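Long-range contacts in long form salivary protein D7L (Phlebotomus duboscqi, PDB 6MT7), which binds and sequesters cysteinyl leukotrienes and a thromboxane A2 analogue, modulating the host response during sand fly blood feeding: residues W2-N7 and L53-E58; W13-C18 and K47-H52; L63-I68 and T85-T90; M69-S74 and R113-G118. All coordinates share one frame; numbering follows the deposited sequence.

Interaction 1. Residues W2-N7 and L53-E58; sequences WRYPRN and LGLYNE
Y4 and W2 both close on G54, the glycine just past helix 40-52. The Y4 hydroxyl donates to the G54 carbonyl, with OH to O at 2.6 Å; it lies in the carbonyl plane on a lone pair, and the acceptor sits at the edge of the phenol ring, near its plane. Y4 carries CG beside its own backbone N, anti to the carbonyl carbon (chi1 -56°), and from there the ring brings OH to the glycine while its CE1 runs past L55 CD2 at 4.0 Å, the two side chains sliding by each other in opposite directions. W2 supplies the far end of its indole: CZ3 is 3.4 Å from G54 N, and CE3 comes equally near G54 CA. G54 has positive phi in a Schellman motif, and the W2 ring packs directly on its N and CA.

R6 is bent at chi2 and chi3, and W2 CE3 stands 3.4 Å above the centre of its guanidinium plane. The bent chain is held by R6 NH1, which donates to R3 O at 2.7 Å, in both the guanidinium and the carbonyl planes. R6 NE lies 3.2 Å from L53 O, but the angle is too poor for a hydrogen bond. Beyond the pair, the leucine side chain of L53 touches the detergent fragment in the ligand pocket. With the arginine charge set close to the L53 carbonyl, just past helix 40-52, a favourable electrostatic interaction with the helix dipole is likely, alongside the single directed bond from Y4.

Interaction 2. Residues W13-C18 and K47-H52; sequences WAFRTC and KCVWLH. With TRT (fragment of triton X-100), chain C.
H52 is the knob of this helix pair: its imidazole drops into a hollow made by W13, A14, T17 and C18. CH2 of W13 comes to the edge of the imidazole, 3.4 Å from CD2 of H52, with the planes inclined at 40°. T17 puts its CG2 methyl 3.9 Å from the same CD2. Over one face of the imidazole sits C18 SG, 4.0 Å from the ring centroid, and A14 CB closes the hollow against H52 CB. H52 ND1 donates to C48 O of its own helix at 2.8 Å, which helps set the ring's rotation.

Segments 13-18 of helix 8-21 and 47-52 of helix 40-52 run roughly antiparallel, their axes at 142°, and are stapled by the C18-C48 disulfide, one of the bridges of this odorant-binding protein fold of the PBP/GOBP family. C48 SG stands anti to its backbone N (chi1 178°), which sends it to C18 SG. V49 fills the groove with both methyls: CG2 lies 3.7 Å from C18 CB, while CG1 meets F15 CE1 at 3.8 Å.

V49 and F15 also line the pocket. The detergent's phenyl carbon C10 rests on V49 CG1, its chain carbon C19 lies over one face of the F15 ring, and its methyls C3 and C7 press on the W50 indole. Y45 OH and Q19 NE2 hydrogen-bond the same ligand.

Interaction 3. Residues L63-I68 and T85-T90; sequences LRVDRI and TISGPT
I86 spreads its side chain across L63, V65 and I68, one carbon to each. Its CB lies 4.1 Å from L63 CD1, where the two side chains cross at about a right angle, and its CG1 lies at the same distance from V65 CG2. L63 CD1 also lies 3.5 Å from I86 O. The delta methyl CD1 of I86 meets I68 CD1 tip to tip at 4.0 Å. CG1 of I86 stands between the backbone N and the carbonyl carbon (chi1 77°), an unusual setting that turns it toward V65. V65 CG2 also covers the S87 hydroxyl, 3.5 Å from OG, whose hydrogen-bond partner is I83 O.

In the fold, this contact joins the start of helix 65-74 to the end of the short, weakly bonded helix 83-86 and the loop after it. R64, at the N-cap position of the longer helix, is the centre of an inverse gamma turn, and strand 62-63 leads into it. Behind the apolar patch, F104 of helix 94-106 touches I86, and W50 of helix 40-52 touches both L63 and I68.

Polar backbone groups are joined through water. One water accepts from L63 N and donates to both I86 O, at 2.7 Å, and G88 O; a second accepts from G88 N at 2.8 Å and donates to L63 O. G88 has positive phi, a region glycine enters easily.

Interaction 4. Residues M69-S74 and R113-G118; sequences MEQFNS and RTAFYG
Q71 has the largest share of this contact, using its aliphatic part and its amide on different partners. Its CG lies over one face of the F116 ring, 3.8 Å from the centroid, a CH-pi contact shifted toward the rim. CG is anti to the backbone N (chi1 -170°), which puts it over the ring; the amide plane lies 16° from the ring plane. NE2 donates to A115 O at 3.0 Å in an almost straight bond of 168°, the oxygen lying in the amide plane. Its OE1 accepts from R6 N, so the amide is held by both polar ends.

A115 belongs to the last turn of helix 109-115, which packs beside helix 65-74 in this odorant-binding domain; F116 is the first residue to leave helical geometry. The A115 CB methyl stands over the centre of the F72 ring, 4.2 Å above its plane. F116 also touches the bound detergent fragment, which makes Q71 a second-shell residue behind a pocket wall.

Past F116 the chain turns back: R113 grips G118 O with two nitrogens, NE and NH2, each 2.9 Å away. G118 probably takes part in leukotriene C4 binding, as in related D7 proteins.

The pocket joins these contacts. F15, V49 and W50 of interaction 2, L53 of interaction 1 and F116 of interaction 4 all line it, the side chains of L53 and F116 each about 4 Å from the detergent fragment. The side chain of I68, in interaction 3, is about 7 Å from the bound fragment. Its CD1 meets W50 CZ3 at 3.5 Å. The chain leaves helix 40-52 in interaction 2 and enters interaction 1, where L55 N probably bonds W50 O at 3.0 Å. L55 O then pairs with R64 N at 2.8 Å, leading to interaction 3. P5 of interaction 1 packs on Q71 and S74 of interaction 4. Interactions 3 and 4 share helix 65-74, their centres about 15 Å apart.

Interaction 1. Residues W2-N7 and L53-E58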
# COMPACT_ATOMS: atom_id res chain seq x y z
N TRP A 2 1.43 -4.26 -10.74
CA TRP A 2 0.33 -3.67 -10.00
C TRP A 2 -0.93 -3.58 -10.85
O TRP A 2 -0.86 -3.35 -12.07
CB TRP A 2 0.74 -2.31 -9.46
CG TRP A 2 1.62 -2.48 -8.27
CD1 TRP A 2 2.75 -3.24 -8.19
CD2 TRP A 2 1.41 -1.92 -6.97
NE1 TRP A 2 3.27 -3.17 -6.92
CE2 TRP A 2 2.47 -2.37 -6.15
CE3 TRP A 2 0.44 -1.08 -6.42
CZ2 TRP A 2 2.59 -2.00 -4.82
CZ3 TRP A 2 0.56 -0.72 -5.10
CH2 TRP A 2 1.63 -1.17 -4.31
N ARG A 3 -2.07 -3.78 -10.22
CA ARG A 3 -3.37 -3.73 -10.87
C ARG A 3 -4.12 -2.46 -10.48
O ARG A 3 -4.01 -1.96 -9.36
CB ARG A 3 -4.20 -4.96 -10.52
CG ARG A 3 -3.56 -6.22 -11.07
CD ARG A 3 -4.33 -7.46 -10.70
NE ARG A 3 -3.58 -8.67 -11.05
CZ ARG A 3 -3.96 -9.89 -10.73
NH1 ARG A 3 -5.08 -10.07 -10.03
NH2 ARG A 3 -3.23 -10.94 -11.08
N TYR A 4 -4.89 -1.95 -11.43
CA TYR A 4 -5.63 -0.71 -11.29
C TYR A 4 -7.05 -0.95 -11.77
O TYR A 4 -7.28 -1.75 -12.68
CB TYR A 4 -4.97 0.43 -12.10
CG TYR A 4 -3.51 0.65 -11.72
CD1 TYR A 4 -3.16 1.45 -10.63
CD2 TYR A 4 -2.48 0.02 -12.42
CE1 TYR A 4 -1.84 1.64 -10.27
CE2 TYR A 4 -1.16 0.20 -12.07
CZ TYR A 4 -0.84 1.02 -10.99
OH TYR A 4 0.48 1.19 -10.64
N PRO A 5 -8.04 -0.31 -11.14
CA PRO A 5 -7.90 0.62 -10.00
C PRO A 5 -7.55 -0.10 -8.70
O PRO A 5 -7.57 -1.33 -8.63
CB PRO A 5 -9.28 1.27 -9.91
CG PRO A 5 -10.22 0.19 -10.40
CD PRO A 5 -9.45 -0.51 -11.52
N ARG A 6 -7.25 0.70 -7.68
CA ARG A 6 -6.95 0.16 -6.35
C ARG A 6 -8.24 -0.06 -5.58
O ARG A 6 -9.16 0.76 -5.64
CB ARG A 6 -6.04 1.13 -5.59
CG ARG A 6 -4.81 1.59 -6.38
CD ARG A 6 -3.93 0.42 -6.83
NE ARG A 6 -3.34 -0.29 -5.69
CZ ARG A 6 -2.90 -1.54 -5.75
NH1 ARG A 6 -3.00 -2.24 -6.89
NH2 ARG A 6 -2.36 -2.12 -4.67
N ASN A 7 -8.32 -1.19 -4.87
CA ASN A 7 -9.54 -1.49 -4.15
C ASN A 7 -9.45 -0.95 -2.73
O ASN A 7 -8.44 -0.37 -2.32
CB ASN A 7 -9.85 -3.00 -4.23
CG ASN A 7 -8.86 -3.86 -3.45
OD1 ASN A 7 -8.39 -3.48 -2.38
ND2 ASN A 7 -8.57 -5.05 -3.98
N LEU A 53 0.25 3.34 -2.90
CA LEU A 53 -0.92 3.15 -3.74
C LEU A 53 -0.58 2.65 -5.13
O LEU A 53 -1.50 2.30 -5.89
CB LEU A 53 -1.71 4.45 -3.86
CG LEU A 53 -2.48 4.93 -2.63
CD1 LEU A 53 -2.95 6.36 -2.80
CD2 LEU A 53 -3.66 4.00 -2.36
N GLY A 54 0.70 2.63 -5.50
CA GLY A 54 1.07 2.28 -6.86
C GLY A 54 0.99 3.43 -7.84
O GLY A 54 0.93 3.20 -9.05
N LEU A 55 1.01 4.67 -7.35
CA LEU A 55 0.76 5.83 -8.19
C LEU A 55 1.98 6.74 -8.33
O LEU A 55 1.86 7.85 -8.85
CB LEU A 55 -0.43 6.61 -7.63
CG LEU A 55 -1.70 5.77 -7.64
CD1 LEU A 55 -2.83 6.52 -6.95
CD2 LEU A 55 -2.08 5.42 -9.10
N TYR A 56 3.16 6.28 -7.91
CA TYR A 56 4.39 7.04 -8.08
C TYR A 56 5.36 6.20 -8.89
O TYR A 56 5.71 5.08 -8.49
CB TYR A 56 5.00 7.43 -6.74
CG TYR A 56 6.28 8.24 -6.86
CD1 TYR A 56 6.28 9.51 -7.42
CD2 TYR A 56 7.49 7.72 -6.41
CE1 TYR A 56 7.46 10.26 -7.53
CE2 TYR A 56 8.68 8.47 -6.51
CZ TYR A 56 8.65 9.73 -7.07
OH TYR A 56 9.82 10.46 -7.16
N ASN A 57 5.78 6.73 -10.04
CA ASN A 57 6.69 6.03 -10.93
C ASN A 57 8.11 6.37 -10.48
O ASN A 57 8.57 7.49 -10.66
CB ASN A 57 6.42 6.45 -12.37
CG ASN A 57 7.35 5.80 -13.38
OD1 ASN A 57 8.44 5.35 -13.04
ND2 ASN A 57 6.92 5.76 -14.64
N GLU A 58 8.79 5.39 -9.88
CA GLU A 58 10.12 5.65 -9.34
C GLU A 58 11.16 5.85 -10.44
O GLU A 58 12.17 6.51 -10.21
CB GLU A 58 10.55 4.50 -8.42
CG GLU A 58 9.71 4.39 -7.15
CD GLU A 58 10.12 3.24 -6.25
OE1 GLU A 58 9.71 2.09 -6.52
OE2 GLU A 58 10.86 3.49 -5.27

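Interaction 2. Residues W13-C18 and K47-H52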
# COMPACT_ATOMS: atom_id res chain seq x y z
N TRP A 13 -4.52 -0.34 3.14
CA TRP A 13 -3.18 -0.79 3.47
C TRP A 13 -2.15 0.30 3.23
O TRP A 13 -1.24 0.49 4.05
CB TRP A 13 -2.80 -2.04 2.66
CG TRP A 13 -1.39 -2.47 2.93
CD1 TRP A 13 -0.94 -3.19 3.99
CD2 TRP A 13 -0.24 -2.15 2.14
NE1 TRP A 13 0.43 -3.35 3.91
CE2 TRP A 13 0.88 -2.71 2.78
CE3 TRP A 13 -0.04 -1.43 0.95
CZ2 TRP A 13 2.17 -2.59 2.28
CZ3 TRP A 13 1.24 -1.32 0.45
CH2 TRP A 13 2.33 -1.90 1.12
N ALA A 14 -2.29 1.06 2.14
CA ALA A 14 -1.34 2.14 1.86
C ALA A 14 -1.38 3.22 2.94
O ALA A 14 -0.33 3.64 3.45
CB ALA A 14 -1.62 2.74 0.48
N PHE A 15 -2.58 3.68 3.30
CA PHE A 15 -2.69 4.69 4.36
C PHE A 15 -2.09 4.17 5.67
O PHE A 15 -1.28 4.84 6.32
CB PHE A 15 -4.14 5.08 4.60
CG PHE A 15 -4.78 5.81 3.46
CD1 PHE A 15 -4.26 7.01 2.99
CD2 PHE A 15 -5.94 5.31 2.88
CE1 PHE A 15 -4.88 7.69 1.94
CE2 PHE A 15 -6.56 5.98 1.84
CZ PHE A 15 -6.03 7.16 1.37
N ARG A 16 -2.50 2.98 6.08
CA ARG A 16 -2.11 2.49 7.40
C ARG A 16 -0.62 2.19 7.47
O ARG A 16 0.04 2.53 8.46
CB ARG A 16 -2.94 1.26 7.75
CG ARG A 16 -4.44 1.53 7.89
CD ARG A 16 -4.76 2.23 9.23
NE ARG A 16 -4.37 1.40 10.37
CZ ARG A 16 -3.61 1.84 11.38
NH1 ARG A 16 -3.19 3.10 11.39
NH2 ARG A 16 -3.29 1.03 12.38
N THR A 17 -0.07 1.58 6.42
CA THR A 17 1.36 1.28 6.42
C THR A 17 2.18 2.56 6.51
O THR A 17 3.14 2.64 7.29
CB THR A 17 1.71 0.49 5.16
OG1 THR A 17 1.04 -0.78 5.23
CG2 THR A 17 3.22 0.27 5.02
N CYS A 18 1.79 3.58 5.74
CA CYS A 18 2.53 4.84 5.79
C CYS A 18 2.37 5.55 7.13
O CYS A 18 3.31 6.22 7.59
CB CYS A 18 2.07 5.73 4.64
SG CYS A 18 2.65 4.98 3.09
N LYS A 47 4.31 11.39 0.21
CA LYS A 47 5.07 10.62 -0.77
C LYS A 47 4.89 9.12 -0.56
O LYS A 47 4.70 8.37 -1.53
CB LYS A 47 6.55 10.97 -0.68
CG LYS A 47 7.38 10.18 -1.67
CD LYS A 47 8.85 10.56 -1.63
CE LYS A 47 9.65 9.76 -2.67
NZ LYS A 47 11.13 9.95 -2.48
N CYS A 48 4.96 8.67 0.69
CA CYS A 48 4.80 7.26 1.00
C CYS A 48 3.46 6.73 0.49
O CYS A 48 3.40 5.63 -0.07
CB CYS A 48 4.91 7.04 2.52
SG CYS A 48 4.68 5.32 3.15
N VAL A 49 2.38 7.50 0.70
CA VAL A 49 1.06 7.00 0.30
C VAL A 49 0.95 6.93 -1.22
O VAL A 49 0.46 5.94 -1.76
CB VAL A 49 -0.06 7.87 0.91
CG1 VAL A 49 -1.41 7.44 0.36
CG2 VAL A 49 -0.06 7.75 2.44
N TRP A 50 1.42 7.97 -1.93
CA TRP A 50 1.42 7.89 -3.39
C TRP A 50 2.17 6.65 -3.85
O TRP A 50 1.70 5.92 -4.74
CB TRP A 50 2.08 9.12 -4.01
CG TRP A 50 1.28 10.38 -4.07
CD1 TRP A 50 1.61 11.58 -3.50
CD2 TRP A 50 0.05 10.60 -4.78
NE1 TRP A 50 0.65 12.52 -3.79
CE2 TRP A 50 -0.31 11.95 -4.58
CE3 TRP A 50 -0.77 9.78 -5.57
CZ2 TRP A 50 -1.47 12.50 -5.14
CZ3 TRP A 50 -1.93 10.34 -6.11
CH2 TRP A 50 -2.26 11.69 -5.90
N LEU A 51 3.33 6.38 -3.24
CA LEU A 51 4.13 5.22 -3.62
C LEU A 51 3.39 3.92 -3.30
O LEU A 51 3.33 3.00 -4.13
CB LEU A 51 5.47 5.26 -2.88
CG LEU A 51 6.40 4.04 -2.98
CD1 LEU A 51 6.91 3.87 -4.40
CD2 LEU A 51 7.57 4.18 -1.99
N HIS A 52 2.83 3.82 -2.09
CA HIS A 52 2.23 2.57 -1.66
C HIS A 52 0.87 2.31 -2.30
O HIS A 52 0.39 1.17 -2.26
CB HIS A 52 2.12 2.55 -0.13
CG HIS A 52 3.43 2.26 0.54
ND1 HIS A 52 4.50 3.13 0.49
CD2 HIS A 52 3.87 1.17 1.23
CE1 HIS A 52 5.53 2.61 1.13
NE2 HIS A 52 5.17 1.42 1.59
C25 TRT C . -7.31 4.46 12.48
O24 TRT C . -7.46 4.51 11.06
C23 TRT C . -7.15 5.78 10.50
C22 TRT C . -6.99 5.58 9.00
O21 TRT C . -6.87 6.82 8.29
C20 TRT C . -6.80 6.53 6.90
C19 TRT C . -6.86 7.82 6.11
O18 TRT C . -5.54 8.35 5.98
C17 TRT C . -5.55 9.73 6.29
C16 TRT C . -5.40 10.55 5.02
O15 TRT C . -4.03 10.63 4.61
C12 TRT C . -3.74 10.96 3.30
C13 TRT C . -4.64 11.71 2.55
C14 TRT C . -4.35 12.05 1.22
C11 TRT C . -2.56 10.53 2.72
C10 TRT C . -2.26 10.87 1.40
C9 TRT C . -3.15 11.62 0.64
C6 TRT C . -2.80 11.95 -0.78
C8 TRT C . -2.32 13.40 -0.77
C7 TRT C . -1.63 11.08 -1.23
C5 TRT C . -4.05 11.86 -1.69
C1 TRT C . -4.69 10.51 -2.11
C2 TRT C . -4.80 9.46 -1.01
C4 TRT C . -6.10 10.83 -2.58
C3 TRT C . -4.00 9.87 -3.30

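Interaction 3. Residues L63-I68 and T85-T90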
# COMPACT_ATOMS: atom_id res chain seq x y z
N LEU A 63 4.24 11.23 -10.86
CA LEU A 63 3.00 10.55 -10.54
C LEU A 63 2.42 9.88 -11.77
O LEU A 63 2.56 10.36 -12.90
CB LEU A 63 1.98 11.53 -9.97
CG LEU A 63 2.39 12.08 -8.60
CD1 LEU A 63 1.40 13.14 -8.23
CD2 LEU A 63 2.42 10.96 -7.56
N ARG A 64 1.78 8.73 -11.55
CA ARG A 64 1.08 7.97 -12.59
C ARG A 64 -0.28 8.62 -12.81
O ARG A 64 -1.32 8.13 -12.37
CB ARG A 64 0.96 6.51 -12.19
CG ARG A 64 2.30 5.81 -12.00
CD ARG A 64 2.12 4.29 -11.99
NE ARG A 64 3.39 3.61 -11.71
CZ ARG A 64 4.31 3.34 -12.62
NH1 ARG A 64 4.12 3.71 -13.88
NH2 ARG A 64 5.44 2.72 -12.27
N VAL A 65 -0.25 9.76 -13.50
CA VAL A 65 -1.46 10.53 -13.74
C VAL A 65 -2.49 9.71 -14.49
O VAL A 65 -3.70 9.81 -14.23
CB VAL A 65 -1.09 11.84 -14.47
CG1 VAL A 65 -2.33 12.56 -14.97
CG2 VAL A 65 -0.31 12.74 -13.52
N ASP A 66 -2.04 8.85 -15.42
CA ASP A 66 -2.99 7.99 -16.12
C ASP A 66 -3.77 7.12 -15.14
O ASP A 66 -4.99 6.95 -15.27
CB ASP A 66 -2.27 7.14 -17.17
CG ASP A 66 -1.23 6.20 -16.57
OD1 ASP A 66 -0.45 6.63 -15.70
OD2 ASP A 66 -1.17 5.02 -16.99
N ARG A 67 -3.08 6.57 -14.14
CA ARG A 67 -3.75 5.66 -13.21
C ARG A 67 -4.57 6.42 -12.18
O ARG A 67 -5.55 5.87 -11.65
CB ARG A 67 -2.71 4.77 -12.51
CG ARG A 67 -1.91 3.87 -13.48
CD ARG A 67 -2.81 3.04 -14.38
NE ARG A 67 -2.05 2.07 -15.16
CZ ARG A 67 -2.58 1.05 -15.82
NH1 ARG A 67 -3.89 0.85 -15.82
NH2 ARG A 67 -1.79 0.22 -16.50
N ILE A 68 -4.17 7.65 -11.85
CA ILE A 68 -4.98 8.50 -10.98
C ILE A 68 -6.32 8.80 -11.65
O ILE A 68 -7.38 8.69 -11.04
CB ILE A 68 -4.22 9.79 -10.63
CG1 ILE A 68 -3.00 9.47 -9.76
CG2 ILE A 68 -5.14 10.78 -9.91
CD1 ILE A 68 -2.01 10.64 -9.63
N THR A 85 -0.81 20.56 -12.44
CA THR A 85 0.14 20.80 -11.35
C THR A 85 0.72 19.50 -10.81
O THR A 85 1.89 19.45 -10.42
CB THR A 85 -0.53 21.58 -10.23
OG1 THR A 85 -1.10 22.78 -10.76
CG2 THR A 85 0.47 21.94 -9.12
N ILE A 86 -0.09 18.44 -10.77
CA ILE A 86 0.43 17.18 -10.24
C ILE A 86 1.23 16.39 -11.25
O ILE A 86 1.89 15.41 -10.88
CB ILE A 86 -0.71 16.29 -9.69
CG1 ILE A 86 -1.47 15.61 -10.83
CG2 ILE A 86 -1.66 17.12 -8.84
CD1 ILE A 86 -2.45 14.56 -10.30
N SER A 87 1.24 16.81 -12.52
CA SER A 87 1.88 16.06 -13.58
C SER A 87 3.31 16.53 -13.82
O SER A 87 3.68 17.67 -13.52
CB SER A 87 1.09 16.17 -14.90
OG SER A 87 -0.31 16.00 -14.69
N GLY A 88 4.13 15.62 -14.34
CA GLY A 88 5.49 15.95 -14.69
C GLY A 88 6.50 15.53 -13.64
O GLY A 88 6.15 15.18 -12.51
N PRO A 89 7.78 15.58 -13.99
CA PRO A 89 8.81 15.04 -13.09
C PRO A 89 8.97 15.87 -11.83
O PRO A 89 8.89 17.10 -11.84
CB PRO A 89 10.08 15.07 -13.95
CG PRO A 89 9.82 16.16 -14.94
CD PRO A 89 8.35 16.09 -15.25
N THR A 90 9.16 15.17 -10.71
CA THR A 90 9.59 15.80 -9.47
C THR A 90 11.10 15.63 -9.32
O THR A 90 11.74 14.90 -10.08
CB THR A 90 8.87 15.21 -8.26
OG1 THR A 90 9.45 13.94 -7.92
CG2 THR A 90 7.39 15.02 -8.54
O HOH W 1 4.27 14.12 -11.14
O HOH W 2 3.26 12.93 -14.48

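Interaction 4. Residues M69-S74 and R113-G118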
# COMPACT_ATOMS: atom_id res chain seq x y z
N MSE A 69 -6.27 9.15 -12.93
CA MSE A 69 -7.48 9.44 -13.69
C MSE A 69 -8.35 8.19 -13.80
O MSE A 69 -9.58 8.26 -13.70
CB MSE A 69 -7.09 9.97 -15.07
CG MSE A 69 -6.67 11.41 -14.94
SE MSE A 69 -6.19 12.22 -16.63
CE MSE A 69 -4.81 10.96 -17.10
N GLU A 70 -7.69 7.04 -13.98
CA GLU A 70 -8.42 5.77 -14.02
C GLU A 70 -9.14 5.50 -12.71
O GLU A 70 -10.27 4.97 -12.71
CB GLU A 70 -7.45 4.64 -14.34
CG GLU A 70 -8.11 3.27 -14.33
CD GLU A 70 -7.17 2.16 -14.76
OE1 GLU A 70 -6.01 2.46 -15.14
OE2 GLU A 70 -7.60 0.98 -14.71
N GLN A 71 -8.53 5.85 -11.58
CA GLN A 71 -9.22 5.67 -10.31
C GLN A 71 -10.51 6.47 -10.28
O GLN A 71 -11.56 5.95 -9.89
CB GLN A 71 -8.32 6.06 -9.14
CG GLN A 71 -8.91 5.66 -7.78
CD GLN A 71 -8.66 4.18 -7.47
OE1 GLN A 71 -7.79 3.56 -8.07
NE2 GLN A 71 -9.41 3.63 -6.54
N PHE A 72 -10.45 7.74 -10.69
CA PHE A 72 -11.66 8.55 -10.71
C PHE A 72 -12.69 7.96 -11.66
O PHE A 72 -13.87 7.80 -11.31
CB PHE A 72 -11.32 9.98 -11.12
CG PHE A 72 -10.76 10.81 -10.02
CD1 PHE A 72 -11.59 11.59 -9.23
CD2 PHE A 72 -9.40 10.84 -9.78
CE1 PHE A 72 -11.07 12.37 -8.21
CE2 PHE A 72 -8.87 11.61 -8.76
CZ PHE A 72 -9.71 12.38 -7.98
N ASN A 73 -12.27 7.62 -12.88
CA ASN A 73 -13.22 7.10 -13.86
C ASN A 73 -13.87 5.81 -13.38
O ASN A 73 -15.09 5.62 -13.53
CB ASN A 73 -12.53 6.88 -15.20
CG ASN A 73 -12.21 8.19 -15.91
OD1 ASN A 73 -12.90 9.19 -15.72
ND2 ASN A 73 -11.17 8.18 -16.72
N SER A 74 -13.08 4.91 -12.79
CA SER A 74 -13.63 3.62 -12.38
C SER A 74 -14.61 3.77 -11.22
O SER A 74 -15.53 2.96 -11.07
CB SER A 74 -12.51 2.67 -12.01
OG SER A 74 -11.89 3.09 -10.80
N ARG A 113 -11.59 11.31 -1.34
CA ARG A 113 -12.01 10.29 -0.38
C ARG A 113 -12.97 9.30 -1.03
O ARG A 113 -12.89 8.09 -0.79
CB ARG A 113 -12.62 10.94 0.85
CG ARG A 113 -11.59 11.74 1.64
CD ARG A 113 -12.19 12.37 2.90
NE ARG A 113 -12.67 11.34 3.81
CZ ARG A 113 -13.29 11.59 4.96
NH1 ARG A 113 -13.49 12.85 5.32
NH2 ARG A 113 -13.70 10.59 5.73
N THR A 114 -13.87 9.79 -1.89
CA THR A 114 -14.76 8.88 -2.61
C THR A 114 -13.97 7.93 -3.51
O THR A 114 -14.18 6.72 -3.49
CB THR A 114 -15.77 9.67 -3.45
OG1 THR A 114 -16.58 10.51 -2.60
CG2 THR A 114 -16.68 8.70 -4.21
N ALA A 115 -13.05 8.48 -4.31
CA ALA A 115 -12.33 7.67 -5.28
C ALA A 115 -11.41 6.65 -4.61
O ALA A 115 -11.21 5.56 -5.15
CB ALA A 115 -11.53 8.57 -6.21
N PHE A 116 -10.88 6.97 -3.43
CA PHE A 116 -9.91 6.10 -2.77
C PHE A 116 -10.47 5.45 -1.52
O PHE A 116 -9.69 5.04 -0.65
CB PHE A 116 -8.63 6.88 -2.47
CG PHE A 116 -7.83 7.18 -3.71
CD1 PHE A 116 -6.90 6.27 -4.18
CD2 PHE A 116 -8.08 8.32 -4.45
CE1 PHE A 116 -6.18 6.52 -5.35
CE2 PHE A 116 -7.38 8.58 -5.61
CZ PHE A 116 -6.43 7.69 -6.05
N TYR A 117 -11.80 5.34 -1.42
CA TYR A 117 -12.47 4.61 -0.34
C TYR A 117 -12.10 5.16 1.03
O TYR A 117 -11.97 4.41 2.00
CB TYR A 117 -12.18 3.11 -0.41
CG TYR A 117 -12.60 2.46 -1.71
CD1 TYR A 117 -13.93 2.12 -1.93
CD2 TYR A 117 -11.68 2.18 -2.70
CE1 TYR A 117 -14.32 1.52 -3.12
CE2 TYR A 117 -12.05 1.58 -3.88
CZ TYR A 117 -13.37 1.25 -4.08
OH TYR A 117 -13.74 0.65 -5.27
N GLY A 118 -11.95 6.48 1.12
CA GLY A 118 -11.59 7.15 2.35
C GLY A 118 -12.79 7.60 3.16
O GLY A 118 -12.68 8.45 4.04